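Local structure of Sec-alkylsulfatase (Pseudomonas sp., 4AXH) at residues K304-D310 with D349-H355; G279-Q285 with M296-Q302; P122-Q126 with T136-G140; I337-L341 with R366-A370. The protein hydrolyses (R)-secondary alkyl sulfates at a two-zinc centre with strict inversion of configuration, releasing (S)-secondary alcohols and sulfate. All coordinates share one frame. Where two conformers were deposited one is given. Residues are numbered along the deposited sequence.

Contact 1: residues K304-D310 with D349-H355; sequences KVLNTAD and DVLIQQH. With ZN (zinc ion), chain C; ZN (zinc ion), chain D.
Two neighbouring parallel strands run out into the same dinuclear zinc site, the general way in which metallo-beta-lactamase folds place ligands at strand ends. Asp-310 OD2 bridges the metals, 2.1 Å from zinc C and 2.2 Å from zinc D. His-355 NE2 lies 2.0 Å from zinc C, and water 1 spans both ions at 2.1 Å each. Asp-183 and His-184 complete the zinc C site; His-179, His-181 and Glu-291 complete that of zinc D.

The axes of strands 305-307 and 350-352 approach to 4.6 Å and are inclined by 22°, with Leu-306 opposite Leu-351 and Asn-307 opposite Ile-352. Leu-306 N donates to Val-350 O (3.3 Å) and Leu-306 O accepts from Ile-352 N (2.7 Å). Thr-308 N reaches Ile-352 O at 3.3 Å, and Gln-354 N reaches Ala-309 O at 3.1 Å. At the entry, Lys-304, with positive phi, begins a G1 bulge against Leu-300; its O accepts from Asp-349 N (2.6 Å), and its NZ forms a salt bridge with Asp-349 OD1 (3.5 Å).

Asn-307, chi1 t, closes an Asx turn from OD1 to Ala-309 N (2.9 Å), while its ND2 donates to Gln-354 OE1 (3.0 Å), an acceptor shared with Thr-136. Val-305, Asn-307 and Ile-352 face strands 124-128 and 135-138; Leu-306 and Leu-351 face helices 330-344 and 362-388.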
loop_
_atom_site.group_PDB
_atom_site.type_symbol
_atom_site.label_atom_id
_atom_site.label_comp_id
_atom_site.label_asym_id
_atom_site.label_seq_id
_atom_site.Cartn_x
_atom_site.Cartn_y
_atom_site.Cartn_z
ATOM N N LYS A 304 -20.839 -0.510 31.822
ATOM C CA LYS A 304 -21.662 -0.680 30.613
ATOM C C LYS A 304 -21.312 0.424 29.576
ATOM O O LYS A 304 -22.207 0.960 28.892
ATOM C CB LYS A 304 -23.184 -0.720 30.929
ATOM C CG LYS A 304 -23.733 -2.098 31.257
ATOM C CD LYS A 304 -25.259 -2.110 31.171
ATOM C CE LYS A 304 -25.763 -3.152 30.200
ATOM N NZ LYS A 304 -26.927 -2.659 29.406
ATOM N N VAL A 305 -19.994 0.795 29.508
ATOM C CA VAL A 305 -19.426 1.806 28.609
ATOM C C VAL A 305 -18.399 1.137 27.707
ATOM O O VAL A 305 -17.687 0.224 28.159
ATOM C CB VAL A 305 -18.883 3.121 29.266
ATOM C CG1 VAL A 305 -19.725 3.599 30.436
ATOM C CG2 VAL A 305 -17.442 3.006 29.679
ATOM N N LEU A 306 -18.335 1.561 26.432
ATOM C CA LEU A 306 -17.369 1.022 25.477
ATOM C C LEU A 306 -16.437 2.117 24.991
ATOM O O LEU A 306 -16.892 3.203 24.615
ATOM C CB LEU A 306 -18.047 0.276 24.311
ATOM C CG LEU A 306 -17.156 -0.230 23.161
ATOM C CD1 LEU A 306 -16.320 -1.414 23.582
ATOM C CD2 LEU A 306 -17.961 -0.569 21.966
ATOM N N ASN A 307 -15.125 1.845 25.043
ATOM C CA ASN A 307 -14.121 2.780 24.564
ATOM C C ASN A 307 -13.451 2.177 23.321
ATOM O O ASN A 307 -12.810 1.131 23.401
ATOM C CB ASN A 307 -13.135 3.203 25.648
ATOM C CG ASN A 307 -12.230 4.319 25.199
ATOM O OD1 ASN A 307 -11.902 4.444 24.021
ATOM N ND2 ASN A 307 -11.790 5.159 26.125
ATOM N N THR A 308 -13.626 2.849 22.178
ATOM C CA THR A 308 -13.161 2.414 20.857
ATOM C C THR A 308 -11.869 3.054 20.391
ATOM O O THR A 308 -11.610 3.058 19.179
ATOM C CB THR A 308 -14.249 2.672 19.828
ATOM O OG1 THR A 308 -14.423 4.086 19.696
ATOM C CG2 THR A 308 -15.558 2.018 20.198
ATOM N N ALA A 309 -11.061 3.618 21.331
ATOM C CA ALA A 309 -9.801 4.287 21.008
ATOM C C ALA A 309 -10.079 5.293 19.856
ATOM O O ALA A 309 -10.975 6.135 20.015
ATOM C CB ALA A 309 -8.747 3.247 20.605
ATOM N N ASP A 310 -9.365 5.162 18.700
ATOM C CA ASP A 310 -9.531 5.973 17.469
ATOM C C ASP A 310 -10.141 5.144 16.317
ATOM O O ASP A 310 -10.071 5.560 15.141
ATOM C CB ASP A 310 -8.188 6.516 16.981
ATOM C CG ASP A 310 -7.426 7.370 17.951
ATOM O OD1 ASP A 310 -7.923 7.569 19.091
ATOM O OD2 ASP A 310 -6.326 7.849 17.575
ATOM N N ASP A 349 -24.201 1.382 27.206
ATOM C CA ASP A 349 -25.107 2.526 27.379
ATOM C C ASP A 349 -24.517 3.800 26.806
ATOM O O ASP A 349 -25.240 4.650 26.316
ATOM C CB ASP A 349 -25.468 2.729 28.867
ATOM C CG ASP A 349 -26.340 1.641 29.496
ATOM O OD1 ASP A 349 -26.890 0.786 28.735
ATOM O OD2 ASP A 349 -26.482 1.640 30.747
ATOM N N VAL A 350 -23.206 3.962 26.912
ATOM C CA VAL A 350 -22.514 5.137 26.402
ATOM C C VAL A 350 -21.201 4.724 25.841
ATOM O O VAL A 350 -20.453 4.029 26.503
ATOM C CB VAL A 350 -22.409 6.313 27.411
ATOM C CG1 VAL A 350 -22.257 5.821 28.840
ATOM C CG2 VAL A 350 -21.305 7.302 27.022
ATOM N N LEU A 351 -20.943 5.115 24.600
ATOM C CA LEU A 351 -19.688 4.852 23.912
ATOM C C LEU A 351 -18.755 6.053 24.144
ATOM O O LEU A 351 -19.179 7.193 23.983
ATOM C CB LEU A 351 -19.945 4.641 22.415
ATOM C CG LEU A 351 -18.735 4.412 21.527
ATOM C CD1 LEU A 351 -19.046 3.419 20.481
ATOM C CD2 LEU A 351 -18.321 5.683 20.832
ATOM N N ILE A 352 -17.500 5.793 24.536
ATOM C CA ILE A 352 -16.496 6.862 24.696
ATOM C C ILE A 352 -15.308 6.659 23.739
ATOM O O ILE A 352 -15.102 5.565 23.218
ATOM C CB ILE A 352 -16.084 7.196 26.153
ATOM C CG1 ILE A 352 -15.327 6.034 26.809
ATOM C CG2 ILE A 352 -17.311 7.680 26.986
ATOM C CD1 ILE A 352 -14.513 6.412 27.968
ATOM N N GLN A 353 -14.576 7.722 23.459
ATOM C CA GLN A 353 -13.452 7.643 22.526
ATOM C C GLN A 353 -12.240 8.418 23.017
ATOM O O GLN A 353 -12.333 9.128 24.023
ATOM C CB GLN A 353 -13.885 8.181 21.157
ATOM C CG GLN A 353 -14.897 7.334 20.436
ATOM C CD GLN A 353 -15.913 8.195 19.803
ATOM O OE1 GLN A 353 -16.214 9.288 20.268
ATOM N NE2 GLN A 353 -16.469 7.696 18.734
ATOM N N GLN A 354 -11.121 8.297 22.293
ATOM C CA GLN A 354 -9.892 8.992 22.653
ATOM C C GLN A 354 -9.669 10.258 21.793
ATOM O O GLN A 354 -8.637 10.928 21.867
ATOM C CB GLN A 354 -8.702 8.020 22.704
ATOM C CG GLN A 354 -8.921 6.850 23.684
ATOM C CD GLN A 354 -9.024 7.338 25.120
ATOM O OE1 GLN A 354 -10.103 7.552 25.677
ATOM N NE2 GLN A 354 -7.895 7.534 25.752
ATOM N N HIS A 355 -10.682 10.594 21.017
ATOM C CA HIS A 355 -10.809 11.819 20.265
ATOM C C HIS A 355 -12.274 12.085 20.302
ATOM O O HIS A 355 -13.053 11.145 20.134
ATOM C CB HIS A 355 -10.352 11.674 18.812
ATOM C CG HIS A 355 -8.878 11.600 18.663
ATOM N ND1 HIS A 355 -8.083 12.674 18.947
ATOM C CD2 HIS A 355 -8.107 10.561 18.285
ATOM C CE1 HIS A 355 -6.851 12.265 18.724
ATOM N NE2 HIS A 355 -6.821 10.996 18.321
HETATM ZN ZN ZN C . -5.415 9.608 18.403
HETATM ZN ZN ZN D . -4.556 6.921 16.695
HETATM O O HOH W 1 -4.001 8.910 17.000
#

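Contact 2: residues G279-Q285 with M296-Q302; sequences GVELEFQ and MNIYLPQ
Strands 280-285 and 296-300 form an antiparallel hairpin in one sheet of the metallo-beta-lactamase sandwich, their axes 4.6 Å apart and 154° between directions. Glu-283 with Tyr-299 and Gln-285 with Asn-297 are hydrogen-bonded pairs; Phe-284 with Ile-298, between them, is a non-hydrogen-bonded pair (CA-CA 4.6 Å). The ladder runs Glu-283 N to Tyr-299 O (3.1 Å), Tyr-299 N to Glu-283 O (2.7 Å), Gln-285 N to Asn-297 O (3.0 Å) and Asn-297 N to Gln-285 O (2.9 Å).

Such a strand pair presents two chemically distinct faces. On one, Phe-284 (chi1 m) sets CD1 3.6 Å from both Ile-298 CG1 and Met-296 CE. Met-296 SD, 4.9 Å from the ring centroid, makes an oblique Met-aromatic contact; Leu-282 CD2 meets Leu-300 CD2 at 3.6 Å. Phe-284, Met-296 and Ile-298 pack on Val-176 of the other sheet. The opposite face turns to helix 330-344: Tyr-299 (chi1 t) stacks on Tyr-344 and hydrogen-bonds Arg-347 O, and Asn-297 ND2 donates to Gln-285 OE1 (2.9 Å) while its OD1 accepts from Asn-311.

Past the Glu-283/Tyr-299 pair the ladder stops, since Pro-301 has no N-H to offer, and the Gln-302 amide takes over. Glu-281, whose carboxylate also pairs with Arg-274, is held twice: its N donates to Gln-302 OE1 at 3.2 Å, and its OE2 accepts from Gln-302 NE2 at 3.2 Å.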
loop_
_atom_site.group_PDB
_atom_site.type_symbol
_atom_site.label_atom_id
_atom_site.label_comp_id
_atom_site.label_asym_id
_atom_site.label_seq_id
_atom_site.Cartn_x
_atom_site.Cartn_y
_atom_site.Cartn_z
ATOM N N GLY A 279 -10.050 -2.824 41.603
ATOM C CA GLY A 279 -11.483 -3.062 41.605
ATOM C C GLY A 279 -12.165 -2.486 40.384
ATOM O O GLY A 279 -13.296 -1.999 40.474
ATOM N N VAL A 280 -11.454 -2.507 39.238
ATOM C CA VAL A 280 -11.915 -2.001 37.947
ATOM C C VAL A 280 -11.770 -3.145 36.966
ATOM O O VAL A 280 -10.671 -3.672 36.795
ATOM C CB VAL A 280 -11.149 -0.717 37.495
ATOM C CG1 VAL A 280 -11.554 -0.294 36.096
ATOM C CG2 VAL A 280 -11.364 0.430 38.472
ATOM N N GLU A 281 -12.894 -3.556 36.357
ATOM C CA GLU A 281 -12.923 -4.624 35.372
ATOM C C GLU A 281 -12.676 -3.997 34.004
ATOM O O GLU A 281 -13.307 -2.996 33.638
ATOM C CB GLU A 281 -14.284 -5.339 35.383
ATOM C CG GLU A 281 -14.395 -6.527 36.313
ATOM C CD GLU A 281 -15.826 -7.007 36.460
ATOM O OE1 GLU A 281 -16.348 -7.633 35.508
ATOM O OE2 GLU A 281 -16.440 -6.721 37.514
ATOM N N LEU A 282 -11.743 -4.601 33.253
ATOM C CA LEU A 282 -11.344 -4.179 31.917
ATOM C C LEU A 282 -11.338 -5.384 31.018
ATOM O O LEU A 282 -10.683 -6.372 31.333
ATOM C CB LEU A 282 -9.921 -3.566 31.909
ATOM C CG LEU A 282 -9.535 -2.597 33.026
ATOM C CD1 LEU A 282 -8.046 -2.535 33.196
ATOM C CD2 LEU A 282 -10.084 -1.228 32.764
ATOM N N GLU A 283 -12.076 -5.303 29.904
ATOM C CA GLU A 283 -12.083 -6.288 28.831
ATOM C C GLU A 283 -11.495 -5.519 27.645
ATOM O O GLU A 283 -11.981 -4.435 27.284
ATOM C CB GLU A 283 -13.497 -6.804 28.510
ATOM C CG GLU A 283 -13.509 -7.963 27.513
ATOM C CD GLU A 283 -14.804 -8.741 27.313
ATOM O OE1 GLU A 283 -15.758 -8.535 28.097
ATOM O OE2 GLU A 283 -14.859 -9.574 26.378
ATOM N N PHE A 284 -10.404 -6.041 27.116
ATOM C CA PHE A 284 -9.683 -5.512 25.973
ATOM C C PHE A 284 -9.981 -6.364 24.749
ATOM O O PHE A 284 -9.989 -7.594 24.840
ATOM C CB PHE A 284 -8.168 -5.559 26.261
ATOM C CG PHE A 284 -7.691 -4.865 27.537
ATOM C CD1 PHE A 284 -7.619 -3.475 27.612
ATOM C CD2 PHE A 284 -7.251 -5.604 28.629
ATOM C CE1 PHE A 284 -7.167 -2.838 28.762
ATOM C CE2 PHE A 284 -6.780 -4.967 29.784
ATOM C CZ PHE A 284 -6.760 -3.584 29.850
ATOM N N GLN A 285 -10.218 -5.715 23.601
ATOM C CA GLN A 285 -10.458 -6.377 22.313
ATOM C C GLN A 285 -9.378 -5.942 21.328
ATOM O O GLN A 285 -9.370 -4.779 20.937
ATOM C CB GLN A 285 -11.846 -6.022 21.753
ATOM C CG GLN A 285 -12.068 -6.515 20.303
ATOM C CD GLN A 285 -13.170 -5.822 19.530
ATOM O OE1 GLN A 285 -13.708 -4.771 19.935
ATOM N NE2 GLN A 285 -13.492 -6.399 18.367
ATOM N N MET A 296 -6.382 -1.572 20.101
ATOM C CA MET A 296 -7.413 -2.283 20.842
ATOM C C MET A 296 -8.522 -1.387 21.352
ATOM O O MET A 296 -8.329 -0.186 21.514
ATOM C CB MET A 296 -6.812 -3.111 22.011
ATOM C CG MET A 296 -6.292 -2.296 23.168
ATOM S SD MET A 296 -5.329 -3.334 24.248
ATOM C CE MET A 296 -4.949 -2.175 25.587
ATOM N N ASN A 297 -9.673 -2.001 21.673
ATOM C CA ASN A 297 -10.824 -1.326 22.288
ATOM C C ASN A 297 -10.872 -1.778 23.756
ATOM O O ASN A 297 -10.301 -2.802 24.121
ATOM C CB ASN A 297 -12.140 -1.689 21.579
ATOM C CG ASN A 297 -12.238 -1.248 20.147
ATOM O OD1 ASN A 297 -11.813 -0.148 19.775
ATOM N ND2 ASN A 297 -12.856 -2.075 19.321
ATOM N N ILE A 298 -11.497 -0.995 24.599
ATOM C CA ILE A 298 -11.576 -1.300 26.016
ATOM C C ILE A 298 -13.024 -1.216 26.468
ATOM O O ILE A 298 -13.634 -0.151 26.395
ATOM C CB ILE A 298 -10.626 -0.407 26.860
ATOM C CG1 ILE A 298 -9.181 -0.454 26.327
ATOM C CG2 ILE A 298 -10.679 -0.780 28.367
ATOM C CD1 ILE A 298 -8.780 0.711 25.577
ATOM N N TYR A 299 -13.588 -2.347 26.887
ATOM C CA TYR A 299 -14.955 -2.370 27.391
ATOM C C TYR A 299 -14.888 -2.374 28.927
ATOM O O TYR A 299 -13.947 -2.907 29.517
ATOM C CB TYR A 299 -15.765 -3.560 26.800
ATOM C CG TYR A 299 -17.153 -3.749 27.382
ATOM C CD1 TYR A 299 -18.190 -2.877 27.065
ATOM C CD2 TYR A 299 -17.448 -4.845 28.191
ATOM C CE1 TYR A 299 -19.473 -3.062 27.584
ATOM C CE2 TYR A 299 -18.733 -5.056 28.693
ATOM C CZ TYR A 299 -19.741 -4.157 28.397
ATOM O OH TYR A 299 -20.980 -4.346 28.957
ATOM N N LEU A 300 -15.830 -1.689 29.546
ATOM C CA LEU A 300 -15.928 -1.587 30.986
ATOM C C LEU A 300 -17.203 -2.283 31.418
ATOM O O LEU A 300 -18.276 -1.657 31.451
ATOM C CB LEU A 300 -15.867 -0.124 31.465
ATOM C CG LEU A 300 -14.587 0.597 31.100
ATOM C CD1 LEU A 300 -14.654 2.053 31.495
ATOM C CD2 LEU A 300 -13.378 -0.087 31.713
ATOM N N PRO A 301 -17.108 -3.614 31.698
ATOM C CA PRO A 301 -18.320 -4.368 32.081
ATOM C C PRO A 301 -19.093 -3.798 33.266
ATOM O O PRO A 301 -20.319 -3.774 33.208
ATOM C CB PRO A 301 -17.837 -5.815 32.259
ATOM C CG PRO A 301 -16.367 -5.747 32.286
ATOM C CD PRO A 301 -15.921 -4.491 31.642
ATOM N N GLN A 302 -18.390 -3.238 34.260
ATOM C CA GLN A 302 -18.996 -2.639 35.454
ATOM C C GLN A 302 -19.787 -1.389 35.147
ATOM O O GLN A 302 -20.780 -1.110 35.828
ATOM C CB GLN A 302 -17.930 -2.280 36.499
ATOM C CG GLN A 302 -17.170 -3.458 37.094
ATOM C CD GLN A 302 -15.851 -3.015 37.692
ATOM O OE1 GLN A 302 -15.365 -1.887 37.505
ATOM N NE2 GLN A 302 -15.228 -3.909 38.416
#

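Contact 3: residues P122-Q126 with T136-G140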
loop_
_atom_site.group_PDB
_atom_site.type_symbol
_atom_site.label_atom_id
_atom_site.label_comp_id
_atom_site.label_asym_id
_atom_site.label_seq_id
_atom_site.Cartn_x
_atom_site.Cartn_y
_atom_site.Cartn_z
ATOM N N PRO A 122 -20.686 8.325 37.320
ATOM C CA PRO A 122 -19.910 8.520 38.565
ATOM C C PRO A 122 -18.731 7.547 38.567
ATOM O O PRO A 122 -18.907 6.418 38.070
ATOM C CB PRO A 122 -20.927 8.223 39.671
ATOM C CG PRO A 122 -22.279 8.360 39.002
ATOM C CD PRO A 122 -22.074 7.893 37.612
ATOM N N LYS A 123 -17.501 8.025 39.016
ATOM C CA LYS A 123 -16.222 7.280 39.031
ATOM C C LYS A 123 -15.585 7.197 37.608
ATOM O O LYS A 123 -14.588 6.492 37.434
ATOM C CB LYS A 123 -16.380 5.839 39.596
ATOM C CG LYS A 123 -16.615 5.696 41.092
ATOM C CD LYS A 123 -16.694 4.188 41.467
ATOM C CE LYS A 123 -16.543 3.928 42.954
ATOM N NZ LYS A 123 -16.135 2.530 43.265
ATOM N N LEU A 124 -16.161 7.891 36.600
ATOM C CA LEU A 124 -15.709 7.848 35.202
ATOM C C LEU A 124 -15.752 9.224 34.543
ATOM O O LEU A 124 -16.830 9.759 34.263
ATOM C CB LEU A 124 -16.538 6.833 34.414
ATOM C CG LEU A 124 -15.996 6.409 33.069
ATOM C CD1 LEU A 124 -14.802 5.492 33.242
ATOM C CD2 LEU A 124 -17.069 5.712 32.236
ATOM N N TYR A 125 -14.566 9.797 34.326
ATOM C CA TYR A 125 -14.390 11.130 33.781
ATOM C C TYR A 125 -13.516 11.141 32.525
ATOM O O TYR A 125 -12.885 10.139 32.169
ATOM C CB TYR A 125 -13.833 12.088 34.850
ATOM C CG TYR A 125 -14.662 12.103 36.113
ATOM C CD1 TYR A 125 -14.528 11.101 37.072
ATOM C CD2 TYR A 125 -15.598 13.103 36.345
ATOM C CE1 TYR A 125 -15.340 11.071 38.202
ATOM C CE2 TYR A 125 -16.370 13.114 37.507
ATOM C CZ TYR A 125 -16.248 12.088 38.425
ATOM O OH TYR A 125 -17.028 12.066 39.557
ATOM N N GLN A 126 -13.502 12.286 31.838
ATOM C CA GLN A 126 -12.749 12.447 30.626
ATOM C C GLN A 126 -12.259 13.871 30.527
ATOM O O GLN A 126 -12.994 14.807 30.872
ATOM C CB GLN A 126 -13.652 12.093 29.444
ATOM C CG GLN A 126 -12.938 11.465 28.266
ATOM C CD GLN A 126 -13.875 10.646 27.404
ATOM O OE1 GLN A 126 -13.373 9.533 26.912
ATOM N NE2 GLN A 126 -15.011 11.041 27.101
ATOM N N THR A 136 -9.041 9.303 29.485
ATOM C CA THR A 136 -10.154 8.730 30.238
ATOM C C THR A 136 -9.646 8.430 31.671
ATOM O O THR A 136 -8.623 7.755 31.831
ATOM C CB THR A 136 -10.657 7.475 29.548
ATOM O OG1 THR A 136 -11.007 7.779 28.183
ATOM C CG2 THR A 136 -11.807 6.823 30.306
ATOM N N ILE A 137 -10.326 8.972 32.690
ATOM C CA ILE A 137 -9.958 8.746 34.084
ATOM C C ILE A 137 -10.999 7.898 34.800
ATOM O O ILE A 137 -12.090 8.383 35.070
ATOM C CB ILE A 137 -9.634 10.040 34.871
ATOM C CG1 ILE A 137 -8.567 10.865 34.161
ATOM C CG2 ILE A 137 -9.191 9.674 36.292
ATOM C CD1 ILE A 137 -8.710 12.343 34.310
ATOM N N ILE A 138 -10.653 6.646 35.107
ATOM C CA ILE A 138 -11.506 5.706 35.846
ATOM C C ILE A 138 -11.062 5.785 37.301
ATOM O O ILE A 138 -9.866 5.661 37.594
ATOM C CB ILE A 138 -11.414 4.237 35.332
ATOM C CG1 ILE A 138 -11.377 4.130 33.809
ATOM C CG2 ILE A 138 -12.512 3.369 35.908
ATOM C CD1 ILE A 138 -10.718 2.805 33.295
ATOM N N GLU A 139 -12.018 5.975 38.218
ATOM C CA GLU A 139 -11.710 6.027 39.648
ATOM C C GLU A 139 -11.187 4.713 40.254
ATOM O O GLU A 139 -9.985 4.433 40.126
ATOM C CB GLU A 139 -12.754 6.787 40.452
ATOM C CG GLU A 139 -12.457 8.273 40.296
ATOM C CD GLU A 139 -13.481 9.321 40.651
ATOM O OE1 GLU A 139 -14.493 9.002 41.317
ATOM O OE2 GLU A 139 -13.203 10.501 40.352
ATOM N N GLY A 140 -12.039 3.886 40.820
ATOM C CA GLY A 140 -11.525 2.638 41.377
ATOM C C GLY A 140 -11.189 2.718 42.851
ATOM O O GLY A 140 -11.160 3.815 43.434
#
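This is an antiparallel hairpin contact between strands 124-128 and 135-138, inside the larger, mixed sheet and flanked there by strands 116-119 and 144-147. The segment axes lie 4.6 Å apart at 160°. Tyr-125 and Ile-137 form the hydrogen-bonded pair, with both N to O distances, Tyr-125 N to Ile-137 O and Ile-137 N to Tyr-125 O, at 2.9 Å; just outside the paired strands, before Leu-124 and after Ile-138, Glu-139 N still donates to Lys-123 O at 2.7 Å.

The faces divide by neighbour. Leu-124 CD1 packs 3.7 Å from Ile-138 CG1, and Leu-124 also meets Val-305 of the second sheet. Thr-136 lies on this same face and hydrogen-bonds through OG1 to Gln-354, next to zinc ligand His-355. On the reverse, Tyr-125 CE1 approaches Glu-139 OE2 at 3.1 Å; the Glu-139 carboxylate is held by Tyr-163 of helix 153-164 and by Arg-167. A strand pair with one side on a second sheet and the other under a helix fits the alpha-beta/beta-alpha sandwich of metallo-beta-lactamases.

Contact 4: residues I337-L341 with R366-A370; sequences IDASL and RTYLA
Leucines set between antiparallel helices illustrate how apolar side chains build a close helix contact without polar bonds between the two segments. Segments 337-341 and 366-370, both regular alpha-helix, pass at 9.6 Å with 156° between their directions (signed angle -156°), and the nearest CA atoms are those of Leu-341 and Leu-369, 6.2 Å apart.

Leu-341, in the t,p rotamer, is one bump. Its hollow is bordered by Arg-366, Leu-369 and Ala-370, with Arg-373 one turn further on: CD1 lies 3.8 Å from Arg-366 O and 3.9 Å from Leu-369 CB, and CD2 lies 3.9 Å from Ala-370 CB. In return Leu-369 (m,t) enters the dip between Ile-337, Ser-340 and Leu-341. Its CD1 lies 3.9 Å from Ser-340 OG, its CD2 is 4.2 Å from Ile-337 CG2, and that same Ile-337 CG2 presses to 3.2 Å from Leu-369 O. Ser-340, chi1 p, turns its OG back to donate to Ile-337 O (2.7 Å), satisfying the hydroxyl within its own helix.

The second subunit adjoins the pair: Asp-338 forms a salt bridge with Arg-595 of that chain, which also packs on Leu-341. Reciprocal interlocking of leucines joins helices 330-344 and 362-388 in the helical layer covering strands 305-307 and 350-352 of the metallo-beta-lactamase fold.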
loop_
_atom_site.group_PDB
_atom_site.type_symbol
_atom_site.label_atom_id
_atom_site.label_comp_id
_atom_site.label_asym_id
_atom_site.label_seq_id
_atom_site.Cartn_x
_atom_site.Cartn_y
_atom_site.Cartn_z
ATOM N N ILE A 337 -15.008 -3.093 13.960
ATOM C CA ILE A 337 -16.112 -2.243 14.413
ATOM C C ILE A 337 -17.314 -3.183 14.660
ATOM O O ILE A 337 -17.897 -3.164 15.741
ATOM C CB ILE A 337 -16.430 -1.093 13.388
ATOM C CG1 ILE A 337 -15.284 -0.058 13.358
ATOM C CG2 ILE A 337 -17.759 -0.424 13.752
ATOM C CD1 ILE A 337 -15.228 0.882 12.214
ATOM N N ASP A 338 -17.599 -4.069 13.672
ATOM C CA ASP A 338 -18.684 -5.048 13.701
ATOM C C ASP A 338 -18.509 -6.041 14.833
ATOM O O ASP A 338 -19.490 -6.377 15.491
ATOM C CB ASP A 338 -18.756 -5.750 12.346
ATOM C CG ASP A 338 -19.994 -6.581 12.079
ATOM O OD1 ASP A 338 -21.107 -6.138 12.480
ATOM O OD2 ASP A 338 -19.864 -7.622 11.371
ATOM N N ALA A 339 -17.262 -6.487 15.101
ATOM C CA ALA A 339 -16.989 -7.415 16.206
ATOM C C ALA A 339 -17.224 -6.717 17.534
ATOM O O ALA A 339 -17.741 -7.344 18.479
ATOM C CB ALA A 339 -15.591 -7.966 16.118
ATOM N N SER A 340 -16.947 -5.406 17.590
ATOM C CA SER A 340 -17.252 -4.638 18.786
ATOM C C SER A 340 -18.788 -4.453 18.919
ATOM O O SER A 340 -19.297 -4.510 20.027
ATOM C CB SER A 340 -16.488 -3.310 18.815
ATOM O OG SER A 340 -17.140 -2.225 18.172
ATOM N N LEU A 341 -19.523 -4.311 17.792
ATOM C CA LEU A 341 -20.984 -4.164 17.820
ATOM C C LEU A 341 -21.660 -5.416 18.382
ATOM O O LEU A 341 -22.532 -5.305 19.246
ATOM C CB LEU A 341 -21.572 -3.810 16.427
ATOM C CG LEU A 341 -23.133 -3.554 16.314
ATOM C CD1 LEU A 341 -23.624 -2.506 17.309
ATOM C CD2 LEU A 341 -23.488 -3.051 14.927
ATOM N N ARG A 366 -25.530 1.735 18.978
ATOM C CA ARG A 366 -25.696 0.633 18.007
ATOM C C ARG A 366 -25.805 1.134 16.561
ATOM O O ARG A 366 -25.216 0.527 15.659
ATOM C CB ARG A 366 -26.911 -0.215 18.351
ATOM C CG ARG A 366 -26.647 -1.241 19.410
ATOM C CD ARG A 366 -27.962 -1.798 19.921
ATOM N NE ARG A 366 -27.893 -1.916 21.370
ATOM C CZ ARG A 366 -28.789 -1.429 22.213
ATOM N NH1 ARG A 366 -29.884 -0.832 21.755
ATOM N NH2 ARG A 366 -28.617 -1.566 23.522
ATOM N N THR A 367 -26.555 2.251 16.348
ATOM C CA THR A 367 -26.696 2.891 15.047
ATOM C C THR A 367 -25.320 3.470 14.647
ATOM O O THR A 367 -24.918 3.320 13.501
ATOM C CB THR A 367 -27.768 4.004 15.123
ATOM O OG1 THR A 367 -29.037 3.412 15.366
ATOM C CG2 THR A 367 -27.815 4.916 13.864
ATOM N N TYR A 368 -24.614 4.125 15.591
ATOM C CA TYR A 368 -23.317 4.756 15.359
ATOM C C TYR A 368 -22.315 3.701 14.899
ATOM O O TYR A 368 -21.788 3.831 13.795
ATOM C CB TYR A 368 -22.894 5.522 16.619
ATOM C CG TYR A 368 -21.565 6.242 16.551
ATOM C CD1 TYR A 368 -20.365 5.566 16.792
ATOM C CD2 TYR A 368 -21.506 7.620 16.383
ATOM C CE1 TYR A 368 -19.142 6.235 16.781
ATOM C CE2 TYR A 368 -20.283 8.295 16.357
ATOM C CZ TYR A 368 -19.109 7.600 16.593
ATOM O OH TYR A 368 -17.897 8.252 16.614
ATOM N N LEU A 369 -22.168 2.608 15.649
ATOM C CA LEU A 369 -21.293 1.491 15.294
ATOM C C LEU A 369 -21.583 0.883 13.948
ATOM O O LEU A 369 -20.670 0.727 13.143
ATOM C CB LEU A 369 -21.285 0.413 16.376
ATOM C CG LEU A 369 -20.537 0.795 17.643
ATOM C CD1 LEU A 369 -20.543 -0.346 18.625
ATOM C CD2 LEU A 369 -19.125 1.278 17.308
ATOM N N ALA A 370 -22.848 0.588 13.662
ATOM C CA ALA A 370 -23.233 0.011 12.394
ATOM C C ALA A 370 -22.958 0.956 11.243
ATOM O O ALA A 370 -22.524 0.496 10.194
ATOM C CB ALA A 370 -24.685 -0.373 12.433
#

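From the N terminus, contact 3 comes first, closing a short hairpin in the larger sheet. Contact 2 closes another hairpin much later, in the second sheet, and the two pack face to face through Val-280, Leu-282, Leu-300, Leu-124 and Ile-138. A tight turn leads at once into contact 1, whose 38-residue loop carries helix 330-344 and returns to the adjacent parallel strand, a beta-alpha-beta crossover. Contact 4 begins on that helix and ends beyond contact 1, so these two cross rather than nest; Leu-351 against Leu-369 and Gln-353 with Tyr-368 join them. Sheet, sheet and helical layer are thus tied in succession, contacts 1 and 2 each touching all three others, while contacts 3 and 4 do not meet.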